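Local coordinates for uncharacterized protein AsbF (Bacillus anthracis, PDB 3DX5) that catalyses the manganese-dependent dehydration of 3-dehydroshikimate to 3,4-dihydroxybenzoate, the catechol building block of the siderophore petrobactin, at residues A[21-26]-A[258-263]; A[63-68]-A[247-252]; A[120-125]-A[159-164]; A[185-190]-A[240-245]; A[227-230]-A[235-238]. One frame throughout, in Å; residues are numbered along the deposited sequence. Where two conformers were deposited one is given.

Interaction 1. Residues A[21-26]-A[258-263]; sequences VQFAYE and NAKDIL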
# COMPACT_ATOMS: atom_id res chain seq x y z
N VAL A 21 -8.93 15.17 -7.65
CA VAL A 21 -10.00 16.13 -7.51
C VAL A 21 -10.67 16.32 -8.87
O VAL A 21 -11.89 16.35 -8.97
CB VAL A 21 -9.49 17.47 -6.94
CG1 VAL A 21 -10.58 18.56 -7.08
CG2 VAL A 21 -9.05 17.32 -5.50
N GLN A 22 -9.87 16.48 -9.93
CA GLN A 22 -10.41 16.71 -11.29
C GLN A 22 -11.25 15.48 -11.73
O GLN A 22 -12.34 15.64 -12.28
CB GLN A 22 -9.28 16.99 -12.30
CG GLN A 22 -9.76 17.22 -13.76
CD GLN A 22 -10.83 18.33 -13.86
OE1 GLN A 22 -10.71 19.39 -13.24
NE2 GLN A 22 -11.87 18.08 -14.65
N PHE A 23 -10.72 14.28 -11.52
CA PHE A 23 -11.49 13.07 -11.82
C PHE A 23 -12.82 13.02 -11.03
O PHE A 23 -13.86 12.67 -11.58
CB PHE A 23 -10.66 11.83 -11.54
CG PHE A 23 -11.40 10.55 -11.76
CD1 PHE A 23 -11.49 9.99 -13.04
CD2 PHE A 23 -12.04 9.91 -10.70
CE1 PHE A 23 -12.21 8.79 -13.26
CE2 PHE A 23 -12.76 8.73 -10.90
CZ PHE A 23 -12.83 8.16 -12.18
N ALA A 24 -12.77 13.35 -9.74
CA ALA A 24 -13.99 13.34 -8.94
C ALA A 24 -15.01 14.30 -9.53
O ALA A 24 -16.19 13.98 -9.63
CB ALA A 24 -13.71 13.68 -7.46
N TYR A 25 -14.54 15.48 -9.92
CA TYR A 25 -15.40 16.55 -10.37
C TYR A 25 -16.07 16.18 -11.70
O TYR A 25 -17.27 16.28 -11.87
CB TYR A 25 -14.57 17.83 -10.50
CG TYR A 25 -15.23 19.01 -11.17
CD1 TYR A 25 -16.50 19.44 -10.78
CD2 TYR A 25 -14.56 19.71 -12.18
CE1 TYR A 25 -17.11 20.56 -11.41
CE2 TYR A 25 -15.15 20.82 -12.80
CZ TYR A 25 -16.43 21.22 -12.41
OH TYR A 25 -17.00 22.31 -13.01
N GLU A 26 -15.28 15.69 -12.64
CA GLU A 26 -15.84 15.44 -13.96
C GLU A 26 -16.79 14.23 -13.98
O GLU A 26 -17.59 14.10 -14.89
CB GLU A 26 -14.73 15.36 -15.02
CG GLU A 26 -13.86 14.17 -14.91
CD GLU A 26 -12.52 14.32 -15.70
OE1 GLU A 26 -11.82 13.29 -15.85
OE2 GLU A 26 -12.17 15.45 -16.15
N ASN A 258 -7.76 -0.86 -12.28
CA ASN A 258 -8.43 0.07 -13.21
C ASN A 258 -9.45 0.98 -12.50
O ASN A 258 -10.58 1.14 -12.96
CB ASN A 258 -9.16 -0.71 -14.34
CG ASN A 258 -8.36 -1.89 -14.88
OD1 ASN A 258 -8.87 -3.00 -15.01
ND2 ASN A 258 -7.08 -1.64 -15.18
N ALA A 259 -9.06 1.56 -11.36
CA ALA A 259 -10.00 2.32 -10.54
C ALA A 259 -10.78 3.39 -11.32
O ALA A 259 -11.98 3.51 -11.17
CB ALA A 259 -9.32 2.94 -9.34
N LYS A 260 -10.08 4.15 -12.16
CA LYS A 260 -10.73 5.21 -12.91
C LYS A 260 -11.83 4.70 -13.85
O LYS A 260 -12.92 5.27 -13.89
CB LYS A 260 -9.71 6.06 -13.69
CG LYS A 260 -8.99 7.05 -12.85
CD LYS A 260 -7.98 7.74 -13.78
CE LYS A 260 -7.40 9.01 -13.23
NZ LYS A 260 -6.33 9.44 -14.19
N ASP A 261 -11.54 3.63 -14.59
CA ASP A 261 -12.54 3.03 -15.47
C ASP A 261 -13.74 2.53 -14.70
O ASP A 261 -14.88 2.76 -15.11
CB ASP A 261 -11.97 1.84 -16.24
CG ASP A 261 -11.00 2.27 -17.34
OD1 ASP A 261 -11.13 3.40 -17.88
OD2 ASP A 261 -10.09 1.47 -17.66
N ILE A 262 -13.48 1.81 -13.61
CA ILE A 262 -14.57 1.22 -12.80
C ILE A 262 -15.43 2.33 -12.20
O ILE A 262 -16.67 2.26 -12.26
CB ILE A 262 -14.01 0.32 -11.68
CG1 ILE A 262 -13.31 -0.92 -12.28
CG2 ILE A 262 -15.10 -0.03 -10.67
CD1 ILE A 262 -14.22 -1.87 -13.07
N LEU A 263 -14.78 3.34 -11.63
CA LEU A 263 -15.49 4.44 -10.93
C LEU A 263 -16.32 5.27 -11.92
O LEU A 263 -17.48 5.61 -11.64
CB LEU A 263 -14.49 5.34 -10.19
CG LEU A 263 -13.91 4.62 -8.95
CD1 LEU A 263 -12.79 5.49 -8.28
CD2 LEU A 263 -15.00 4.31 -7.91
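Helices 17-26 and 259-272, the first and the last of the TIM barrel's outer layer, meet here where the ring of helices closes, and the ring of Phe23 on the one is set against Lys260 and Leu263 on the other. The two backbones stay well apart, with the CA atoms of Phe23 and Lys260 8.0 Å from each other, and the phenyl group spans the gap. With CG of Phe23 anti to the backbone N (chi1 177°), the ring reaches straight out from its helix to the neighbouring one. Over one face lies the first part of the lysine chain: Lys260 CG sits 4.0 Å from the centroid of the Phe23 ring, 23° off its normal, a CH-pi contact displaced toward the CE1 side. The far end of the ring runs against the lysine backbone, Phe23 CZ coming to 3.4 Å from Lys260 O. At the edge, in the ring plane, Leu263 CB is 3.8 Å from Phe23 CZ. The aliphatic part of Lys260 thus serves as packing surface, while its extended chain carries NZ onward; the carboxylate atom Glu26 OE1 stands 6.9 Å from Lys260 NZ, too far for a salt bridge. That carboxylate is engaged within its own helix, where Gln22 NE2 donates to Glu26 OE2 at 3.0 Å. Deeper in, Phe23 also touches Leu5 of strand 2-6, while Lys260 packs on Gln45 of the second subunit. An aromatic residue filling the groove between neighbouring outer helices, above the inner strands, fits the closure of an (alpha/beta)8 barrel.

Interaction 2. Residues A[63-68]-A[247-252]; sequences EITMIS and DHFASL
The packing centres on Thr65 and Phe249, on two non-neighbouring strands whose side chains meet inside the barrel. Thr65 CG2 stands 3.5 Å from the centroid of the Phe249 ring and 13° off its normal, so that a methyl group rests almost squarely over the middle of one face, a close CH-pi contact. The torsions of Thr65 divide its branches: CG2 lies anti to the carbonyl carbon and goes to the ring, leaving OG1 (chi1 73°) for a hydrogen bond with His196 of strand 194-202. The polar approach is of another kind. Glu63, just before strand 64-68, brings its carboxylate to the ring's rim, with Glu63 OE2 in the ring plane and 3.4 Å from Phe249 CZ. Carboxylate and ring planes are 71° apart, and the oxygen meets the slightly positive CH edge rather than the electron-rich face. Phe249 also makes a cation-pi contact with Lys2. No hydrogen bond joins the two segments, which is expected of strands that are not sheet neighbours: strand 2-6 and strand 31-35 come between them, and Thr65 and Phe249 both touch Ser4. Side chains of non-adjacent strands meeting inside the ring of strands are characteristic of a TIM-barrel interior.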
# COMPACT_ATOMS: atom_id res chain seq x y z
N GLU A 63 -16.23 18.27 -1.51
CA GLU A 63 -15.79 18.51 -0.16
C GLU A 63 -15.03 17.25 0.27
O GLU A 63 -15.10 16.21 -0.39
CB GLU A 63 -16.99 18.75 0.77
CG GLU A 63 -17.88 17.51 0.98
CD GLU A 63 -19.20 17.86 1.68
OE1 GLU A 63 -19.25 17.77 2.94
OE2 GLU A 63 -20.18 18.23 0.97
N ILE A 64 -14.30 17.34 1.36
CA ILE A 64 -13.67 16.16 1.95
C ILE A 64 -14.70 15.59 2.93
O ILE A 64 -15.13 16.29 3.86
CB ILE A 64 -12.32 16.52 2.63
CG1 ILE A 64 -11.37 17.19 1.61
CG2 ILE A 64 -11.71 15.28 3.36
CD1 ILE A 64 -11.04 16.32 0.36
N THR A 65 -15.13 14.35 2.72
CA THR A 65 -16.24 13.80 3.52
C THR A 65 -15.80 13.28 4.89
O THR A 65 -16.60 13.22 5.85
CB THR A 65 -17.02 12.65 2.76
OG1 THR A 65 -16.23 11.44 2.73
CG2 THR A 65 -17.33 13.03 1.33
N MSE A 66 -14.53 12.89 4.97
CA MSE A 66 -14.01 12.13 6.10
C MSE A 66 -12.54 11.88 5.84
O MSE A 66 -12.12 11.77 4.68
CB MSE A 66 -14.76 10.79 6.19
CG MSE A 66 -14.32 9.86 7.35
SE MSE A 66 -15.73 8.50 7.73
CE MSE A 66 -15.60 7.45 6.08
N ILE A 67 -11.77 11.76 6.91
CA ILE A 67 -10.42 11.21 6.80
C ILE A 67 -10.45 9.81 7.40
O ILE A 67 -10.90 9.63 8.55
CB ILE A 67 -9.42 12.10 7.55
CG1 ILE A 67 -9.34 13.46 6.80
CG2 ILE A 67 -8.07 11.41 7.61
CD1 ILE A 67 -8.72 14.57 7.61
N SER A 68 -9.94 8.84 6.65
CA SER A 68 -10.05 7.45 7.07
C SER A 68 -8.71 6.86 7.48
O SER A 68 -7.77 6.78 6.68
CB SER A 68 -10.76 6.63 5.98
OG SER A 68 -11.97 7.28 5.66
N ASP A 247 -28.79 11.98 4.47
CA ASP A 247 -27.90 13.04 4.05
C ASP A 247 -26.43 12.60 3.95
O ASP A 247 -25.56 13.41 3.63
CB ASP A 247 -28.06 14.22 5.01
CG ASP A 247 -29.46 14.83 4.96
OD1 ASP A 247 -30.06 14.86 3.87
OD2 ASP A 247 -29.95 15.28 6.01
N HIS A 248 -26.15 11.33 4.22
CA HIS A 248 -24.75 10.84 4.36
C HIS A 248 -24.14 10.46 3.04
O HIS A 248 -24.84 10.04 2.10
CB HIS A 248 -24.67 9.68 5.36
CG HIS A 248 -25.46 9.94 6.62
ND1 HIS A 248 -25.27 11.08 7.39
CD2 HIS A 248 -26.47 9.25 7.20
CE1 HIS A 248 -26.12 11.05 8.42
NE2 HIS A 248 -26.86 9.95 8.32
N PHE A 249 -22.83 10.65 2.94
CA PHE A 249 -22.13 10.25 1.74
C PHE A 249 -22.00 8.73 1.69
O PHE A 249 -21.80 8.08 2.74
CB PHE A 249 -20.73 10.88 1.72
CG PHE A 249 -20.70 12.30 1.16
CD1 PHE A 249 -20.82 13.42 2.02
CD2 PHE A 249 -20.57 12.51 -0.21
CE1 PHE A 249 -20.81 14.73 1.49
CE2 PHE A 249 -20.53 13.80 -0.75
CZ PHE A 249 -20.66 14.93 0.10
N ALA A 250 -22.06 8.18 0.48
CA ALA A 250 -21.70 6.79 0.28
C ALA A 250 -20.47 6.77 -0.57
O ALA A 250 -20.49 7.26 -1.70
CB ALA A 250 -22.86 6.01 -0.43
N SER A 251 -19.37 6.20 -0.05
CA SER A 251 -18.16 6.06 -0.86
C SER A 251 -18.21 4.79 -1.71
O SER A 251 -18.60 3.73 -1.21
CB SER A 251 -16.95 5.95 0.07
OG SER A 251 -16.50 7.24 0.42
N LEU A 252 -17.74 4.88 -2.96
CA LEU A 252 -17.57 3.72 -3.81
C LEU A 252 -16.20 3.14 -3.48
O LEU A 252 -15.18 3.56 -4.06
CB LEU A 252 -17.69 4.09 -5.32
CG LEU A 252 -19.00 4.81 -5.70
CD1 LEU A 252 -19.08 5.03 -7.21
CD2 LEU A 252 -20.25 4.02 -5.17

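Interaction 3. Residues A[120-125]-A[159-164]; sequences EYVNRI and LGEVDH
Glu161 OE1 is held in a salt bridge by Arg118, about one turn before Val122 on helix 115-134, and it is also 3.9 Å from Val122 CG2 across the contact. This ties helix 152-162 to helix 115-134, neighbours in the outer layer of the TIM barrel joined through strand 138-142 between them. The helices come close, the CA atoms of Val122 and Val162 lying 5.5 Å apart, and small beta-branched side chains fill the interface. Val122 lies across Glu161 at about a right angle. Its CG1, anti to the backbone N (chi1 163°), meets the backbone of the other helix, Val122 CG1 standing 3.5 Å from Glu161 O, while its CG2 branch rests on the start of the glutamate chain, 3.9 Å from Glu161 CB. Beside it the side chains that meet are apolar: Val162 CG2 touches Val122 CG1 at 4.0 Å, and both Ile125 and Val162 go on to Leu167 of strand 167-172, the next strand of the barrel. The last turn of helix 152-162 has a further polar tie to its neighbour, for the carbonyl of Val162 accepts from Arg126. Asp163 then leaves the helix with positive phi. On the side of Ile125 methyl meets methyl, Ile125 CG2 lying 3.9 Å from Val162 CG2.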
# COMPACT_ATOMS: atom_id res chain seq x y z
N GLU A 120 -11.67 -2.70 28.58
CA GLU A 120 -10.57 -1.76 28.34
C GLU A 120 -10.70 -1.02 26.97
O GLU A 120 -10.38 0.17 26.87
CB GLU A 120 -9.21 -2.44 28.52
CG GLU A 120 -8.01 -1.52 28.37
CD GLU A 120 -8.08 -0.29 29.25
OE1 GLU A 120 -8.85 -0.28 30.25
OE2 GLU A 120 -7.35 0.67 28.95
N TYR A 121 -11.17 -1.70 25.93
CA TYR A 121 -11.31 -1.06 24.62
C TYR A 121 -12.48 -0.07 24.62
O TYR A 121 -12.37 1.00 24.03
CB TYR A 121 -11.47 -2.09 23.49
CG TYR A 121 -10.23 -2.88 23.07
CD1 TYR A 121 -9.41 -3.54 24.01
CD2 TYR A 121 -9.91 -3.00 21.73
CE1 TYR A 121 -8.28 -4.29 23.59
CE2 TYR A 121 -8.80 -3.74 21.31
CZ TYR A 121 -8.01 -4.37 22.24
OH TYR A 121 -6.95 -5.09 21.78
N VAL A 122 -13.59 -0.42 25.28
CA VAL A 122 -14.71 0.54 25.43
C VAL A 122 -14.23 1.84 26.08
O VAL A 122 -14.52 2.95 25.60
CB VAL A 122 -15.88 -0.10 26.26
CG1 VAL A 122 -16.87 0.98 26.80
CG2 VAL A 122 -16.61 -1.13 25.44
N ASN A 123 -13.48 1.72 27.18
CA ASN A 123 -12.93 2.90 27.85
C ASN A 123 -12.02 3.75 26.95
O ASN A 123 -12.08 4.98 27.01
CB ASN A 123 -12.20 2.51 29.14
CG ASN A 123 -13.15 1.91 30.19
OD1 ASN A 123 -14.39 2.07 30.12
ND2 ASN A 123 -12.57 1.19 31.16
N ARG A 124 -11.21 3.11 26.12
CA ARG A 124 -10.33 3.83 25.19
C ARG A 124 -11.05 4.51 24.04
O ARG A 124 -10.73 5.66 23.70
CB ARG A 124 -9.23 2.92 24.66
CG ARG A 124 -8.18 2.72 25.75
CD ARG A 124 -7.20 1.66 25.39
NE ARG A 124 -6.10 1.66 26.37
CZ ARG A 124 -4.85 1.30 26.09
NH1 ARG A 124 -4.53 0.87 24.88
NH2 ARG A 124 -3.93 1.37 27.03
N ILE A 125 -12.04 3.83 23.46
CA ILE A 125 -12.88 4.47 22.44
C ILE A 125 -13.56 5.72 23.05
O ILE A 125 -13.67 6.76 22.40
CB ILE A 125 -13.93 3.50 21.88
CG1 ILE A 125 -13.23 2.36 21.11
CG2 ILE A 125 -14.93 4.21 20.92
CD1 ILE A 125 -14.16 1.14 20.96
N LEU A 159 -21.95 0.38 20.96
CA LEU A 159 -22.46 1.76 20.94
C LEU A 159 -23.12 2.10 22.28
O LEU A 159 -22.95 3.21 22.83
CB LEU A 159 -23.45 1.96 19.79
CG LEU A 159 -22.82 1.93 18.39
CD1 LEU A 159 -23.93 1.74 17.35
CD2 LEU A 159 -21.98 3.22 18.08
N GLY A 160 -23.85 1.13 22.82
CA GLY A 160 -24.47 1.30 24.13
C GLY A 160 -23.43 1.26 25.24
O GLY A 160 -23.59 1.94 26.24
N GLU A 161 -22.35 0.50 25.08
CA GLU A 161 -21.34 0.43 26.15
C GLU A 161 -20.50 1.71 26.24
O GLU A 161 -20.15 2.18 27.34
CB GLU A 161 -20.43 -0.80 25.96
CG GLU A 161 -21.14 -2.17 26.14
CD GLU A 161 -20.36 -3.37 25.52
OE1 GLU A 161 -19.68 -3.25 24.47
OE2 GLU A 161 -20.44 -4.48 26.08
N VAL A 162 -20.12 2.27 25.09
CA VAL A 162 -19.34 3.52 25.08
C VAL A 162 -20.24 4.69 25.53
O VAL A 162 -19.83 5.52 26.37
CB VAL A 162 -18.71 3.81 23.69
CG1 VAL A 162 -18.09 5.22 23.66
CG2 VAL A 162 -17.65 2.75 23.31
N ASP A 163 -21.44 4.76 24.95
CA ASP A 163 -22.45 5.72 25.34
C ASP A 163 -21.89 7.14 25.29
O ASP A 163 -21.93 7.87 26.28
CB ASP A 163 -23.00 5.34 26.74
CG ASP A 163 -24.27 6.07 27.08
OD1 ASP A 163 -24.91 6.64 26.17
OD2 ASP A 163 -24.64 6.09 28.27
N HIS A 164 -21.35 7.54 24.15
CA HIS A 164 -20.82 8.90 23.99
C HIS A 164 -21.45 9.50 22.73
O HIS A 164 -21.55 8.80 21.74
CB HIS A 164 -19.29 8.88 23.84
CG HIS A 164 -18.67 10.24 23.94
ND1 HIS A 164 -18.70 11.15 22.90
CD2 HIS A 164 -18.02 10.85 24.96
CE1 HIS A 164 -18.09 12.26 23.27
NE2 HIS A 164 -17.66 12.11 24.52

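Interaction 4. Residues A[185-190]-A[240-245]; sequences DSFQQL and IQEVRD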
# COMPACT_ATOMS: atom_id res chain seq x y z
N ASP A 185 -32.18 -4.14 7.09
CA ASP A 185 -32.39 -4.28 8.52
C ASP A 185 -31.25 -3.66 9.41
O ASP A 185 -31.53 -2.97 10.45
CB ASP A 185 -32.68 -5.74 8.83
CG ASP A 185 -32.92 -5.98 10.28
OD1 ASP A 185 -33.82 -5.31 10.87
OD2 ASP A 185 -32.19 -6.82 10.85
N SER A 186 -30.00 -3.88 9.01
CA SER A 186 -28.85 -3.30 9.71
C SER A 186 -28.84 -1.77 9.60
O SER A 186 -28.54 -1.07 10.57
CB SER A 186 -27.53 -3.86 9.18
OG SER A 186 -27.58 -5.27 9.09
N PHE A 187 -29.20 -1.25 8.42
CA PHE A 187 -29.33 0.18 8.26
C PHE A 187 -30.38 0.71 9.24
O PHE A 187 -30.15 1.74 9.91
CB PHE A 187 -29.70 0.56 6.83
CG PHE A 187 -30.24 1.94 6.73
CD1 PHE A 187 -29.40 3.04 6.84
CD2 PHE A 187 -31.61 2.15 6.59
CE1 PHE A 187 -29.90 4.33 6.79
CE2 PHE A 187 -32.14 3.44 6.55
CZ PHE A 187 -31.28 4.53 6.63
N GLN A 188 -31.52 0.02 9.35
CA GLN A 188 -32.64 0.54 10.12
C GLN A 188 -32.27 0.53 11.60
O GLN A 188 -32.60 1.48 12.33
CB GLN A 188 -33.96 -0.22 9.88
CG GLN A 188 -34.57 0.07 8.49
CD GLN A 188 -35.68 -0.89 8.09
OE1 GLN A 188 -35.97 -1.87 8.79
NE2 GLN A 188 -36.30 -0.62 6.95
N GLN A 189 -31.54 -0.50 12.03
CA GLN A 189 -31.16 -0.62 13.43
C GLN A 189 -30.05 0.31 13.79
O GLN A 189 -30.02 0.80 14.90
CB GLN A 189 -30.78 -2.07 13.79
CG GLN A 189 -32.01 -2.98 13.88
CD GLN A 189 -31.64 -4.37 14.33
OE1 GLN A 189 -31.13 -4.56 15.42
NE2 GLN A 189 -31.92 -5.36 13.48
N LEU A 190 -29.13 0.55 12.86
CA LEU A 190 -27.97 1.42 13.13
C LEU A 190 -28.19 2.90 12.78
O LEU A 190 -27.33 3.74 13.11
CB LEU A 190 -26.70 0.92 12.42
CG LEU A 190 -26.09 -0.38 12.99
CD1 LEU A 190 -25.16 -0.99 11.96
CD2 LEU A 190 -25.38 -0.08 14.32
N ILE A 240 -29.78 1.15 -1.82
CA ILE A 240 -29.86 2.55 -2.24
C ILE A 240 -31.27 3.11 -2.07
O ILE A 240 -31.43 4.29 -1.73
CB ILE A 240 -29.28 2.74 -3.67
CG1 ILE A 240 -27.77 2.43 -3.62
CG2 ILE A 240 -29.60 4.15 -4.23
CD1 ILE A 240 -27.08 2.25 -5.01
N GLN A 241 -32.29 2.27 -2.29
CA GLN A 241 -33.70 2.71 -2.08
C GLN A 241 -33.94 3.17 -0.66
O GLN A 241 -34.66 4.14 -0.45
CB GLN A 241 -34.69 1.60 -2.38
CG GLN A 241 -34.96 1.38 -3.82
CD GLN A 241 -36.00 0.29 -4.03
OE1 GLN A 241 -37.19 0.50 -3.78
NE2 GLN A 241 -35.55 -0.89 -4.47
N GLU A 242 -33.33 2.49 0.31
CA GLU A 242 -33.39 2.88 1.74
C GLU A 242 -32.56 4.09 2.10
O GLU A 242 -33.02 4.93 2.85
CB GLU A 242 -32.82 1.77 2.62
CG GLU A 242 -33.68 0.63 2.86
CD GLU A 242 -34.94 0.99 3.62
OE1 GLU A 242 -34.86 1.36 4.82
OE2 GLU A 242 -36.00 0.85 2.98
N VAL A 243 -31.32 4.16 1.62
CA VAL A 243 -30.43 5.18 2.10
C VAL A 243 -30.44 6.46 1.25
O VAL A 243 -29.91 7.49 1.68
CB VAL A 243 -28.98 4.65 2.32
CG1 VAL A 243 -29.03 3.34 3.16
CG2 VAL A 243 -28.27 4.43 0.99
N ARG A 244 -31.09 6.42 0.10
CA ARG A 244 -31.02 7.57 -0.82
C ARG A 244 -31.58 8.88 -0.32
O ARG A 244 -31.23 9.91 -0.87
CB ARG A 244 -31.59 7.27 -2.22
CG ARG A 244 -33.08 7.24 -2.35
CD ARG A 244 -33.37 6.61 -3.67
NE ARG A 244 -34.72 6.79 -4.19
CZ ARG A 244 -35.84 6.31 -3.65
NH1 ARG A 244 -35.84 5.64 -2.51
NH2 ARG A 244 -37.00 6.54 -4.26
N ASP A 245 -32.43 8.85 0.71
CA ASP A 245 -32.94 10.09 1.31
C ASP A 245 -32.43 10.27 2.74
O ASP A 245 -33.16 10.73 3.62
CB ASP A 245 -34.48 10.10 1.33
CG ASP A 245 -35.08 10.07 -0.04
OD1 ASP A 245 -35.09 11.13 -0.71
OD2 ASP A 245 -35.58 9.00 -0.45
O HOH W 1 -36.15 2.70 6.48
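The Phe187 ring takes Val243 CG1 over one face, 3.9 Å from its centroid and 20° off the normal, a CH-pi contact shifted toward the CD1 side. Glu242 OE1 comes to the ring obliquely on the CD2 side, 3.8 Å from Phe187 CD2, with carboxylate and ring planes steeply inclined to each other. The same oxygen carries the polar link between the helices. Gln188, extended beyond CG, crosses Glu242 at about a right angle and donates from Gln188 NE2 to Glu242 OE1 at 3.2 Å, with an N-H...O angle of 156°; the amide nitrogen stands above the carboxylate plane, 53° out of it. Glu242 bends at chi2, folding its carboxylate back toward this partner. A water donates to Glu242 OE1 at a rather short 2.5 Å and receives a weak bond from Gln188 NE2, closing a small triangle at the rim. Inward, Phe187 and Val243 both pack on Tyr197 of strand 194-202 and on Phe173 of helix 173-178, so helices 183-190 and 236-243 share an apolar floor. The amide N-H turned to OE1 probably stabilises the negative charge of Glu242 on the outer margin, while the phenyl and valine groups keep the inner part of the contact apolar.

Interaction 5. Residues A[227-230]-A[235-238]; sequences VPLF and NYDE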
# COMPACT_ATOMS: atom_id res chain seq x y z
N VAL A 227 -16.37 -6.82 -7.80
CA VAL A 227 -17.22 -6.48 -8.95
C VAL A 227 -17.99 -5.18 -8.74
O VAL A 227 -18.22 -4.78 -7.60
CB VAL A 227 -18.25 -7.61 -9.30
CG1 VAL A 227 -17.55 -8.87 -9.84
CG2 VAL A 227 -19.18 -7.94 -8.09
N PRO A 228 -18.43 -4.53 -9.84
CA PRO A 228 -19.27 -3.32 -9.65
C PRO A 228 -20.51 -3.61 -8.80
O PRO A 228 -20.95 -4.78 -8.70
CB PRO A 228 -19.67 -2.95 -11.10
CG PRO A 228 -18.45 -3.39 -11.93
CD PRO A 228 -18.02 -4.71 -11.25
N LEU A 229 -21.09 -2.55 -8.23
CA LEU A 229 -22.21 -2.70 -7.29
C LEU A 229 -23.39 -3.53 -7.78
O LEU A 229 -23.96 -4.31 -7.00
CB LEU A 229 -22.74 -1.32 -6.86
CG LEU A 229 -21.74 -0.41 -6.12
CD1 LEU A 229 -22.51 0.83 -5.65
CD2 LEU A 229 -21.09 -1.14 -4.94
N PHE A 230 -23.79 -3.34 -9.04
CA PHE A 230 -24.98 -4.03 -9.54
C PHE A 230 -24.66 -5.40 -10.15
O PHE A 230 -25.54 -6.06 -10.65
CB PHE A 230 -25.84 -3.12 -10.45
CG PHE A 230 -26.31 -1.89 -9.73
CD1 PHE A 230 -27.27 -1.99 -8.70
CD2 PHE A 230 -25.72 -0.65 -9.98
CE1 PHE A 230 -27.67 -0.88 -7.98
CE2 PHE A 230 -26.11 0.49 -9.26
CZ PHE A 230 -27.11 0.38 -8.25
N ASN A 235 -27.39 -6.87 -2.70
CA ASN A 235 -28.44 -6.19 -3.46
C ASN A 235 -28.40 -4.69 -3.17
O ASN A 235 -28.99 -4.20 -2.18
CB ASN A 235 -29.84 -6.79 -3.14
CG ASN A 235 -30.93 -6.33 -4.11
OD1 ASN A 235 -30.90 -5.23 -4.62
ND2 ASN A 235 -31.88 -7.18 -4.34
N TYR A 236 -27.68 -3.96 -4.03
CA TYR A 236 -27.55 -2.51 -3.92
C TYR A 236 -28.82 -1.74 -4.32
O TYR A 236 -29.00 -0.61 -3.88
CB TYR A 236 -26.22 -2.01 -4.58
CG TYR A 236 -25.10 -2.15 -3.59
CD1 TYR A 236 -24.33 -3.31 -3.54
CD2 TYR A 236 -24.88 -1.15 -2.63
CE1 TYR A 236 -23.33 -3.45 -2.56
CE2 TYR A 236 -23.91 -1.31 -1.63
CZ TYR A 236 -23.11 -2.44 -1.63
OH TYR A 236 -22.18 -2.57 -0.63
N ASP A 237 -29.69 -2.35 -5.14
CA ASP A 237 -30.99 -1.72 -5.46
C ASP A 237 -31.80 -1.49 -4.19
O ASP A 237 -32.30 -0.39 -3.97
CB ASP A 237 -31.83 -2.56 -6.46
CG ASP A 237 -31.34 -2.40 -7.88
OD1 ASP A 237 -31.23 -1.25 -8.36
OD2 ASP A 237 -31.01 -3.42 -8.52
N GLU A 238 -31.90 -2.51 -3.36
CA GLU A 238 -32.60 -2.40 -2.09
C GLU A 238 -31.91 -1.45 -1.09
O GLU A 238 -32.57 -0.68 -0.42
CB GLU A 238 -32.72 -3.78 -1.45
CG GLU A 238 -33.60 -4.74 -2.25
CD GLU A 238 -33.87 -6.06 -1.49
OE1 GLU A 238 -33.04 -6.45 -0.62
OE2 GLU A 238 -34.91 -6.69 -1.79
O HOH W 2 -26.53 -5.02 -6.53
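The close-packed part is where Leu229 meets the Tyr236 ring: Leu229 CD2 lies 4.0 Å from the ring centroid and only 10° off its normal, a CH-pi contact centred on the face. The leucine's backbone shares in it, Leu229 O coming to 3.6 Å from Tyr236 CD1. The phenol is anchored at its far end, where Tyr236 OH is hydrogen-bonded to the carbonyl of Lys200, a residue lining the dihydroxybenzoate pocket. On the looser side, nearer the surface, Phe230 CE1 touches Tyr236 CB at 3.9 Å and Asp237 OD1 at 3.6 Å. Ring and carboxylate planes there are 27° apart, and Arg273 serves both residues, by a salt bridge to Asp237 and a cation-pi contact with Phe230. A water bridges the backbones, donating to Leu229 O at 2.7 Å and accepting from Tyr236 N at 2.9 Å; Leu229 O also accepts from Asn201. Asn235 closes the helix start with its side chain: chi1 -168° turns OD1 back so that Glu238 N donates to it at 3.2 Å. An asparagine N-cap, with a water on the first-turn N-H of Tyr236, is a classic helix beginning, here that of barrel helix 236-243.

In the fold
All five contacts belong to one TIM barrel. Interaction 2 lies inside, its centre 8 Å from that of the chain, whereas the others lie 17 to 20 Å out among the helices. Along the chain interaction 1 encloses the rest, joining the first helix to the last; interaction 2 is nested within it and in turn encloses interactions 3 and 4, which come in series, with interaction 5 inside the loop of 4. Interactions 4 and 5 share helix 236-243 and touch through Ile240 and Phe230. Leu252 of interaction 2 packs on Leu263 of interaction 1 and Leu229 of interaction 5, and Leu159 meets Leu190 between interactions 3 and 4. The contacts thus tie inner strands to outer helices at several places round the barrel that holds the manganese site.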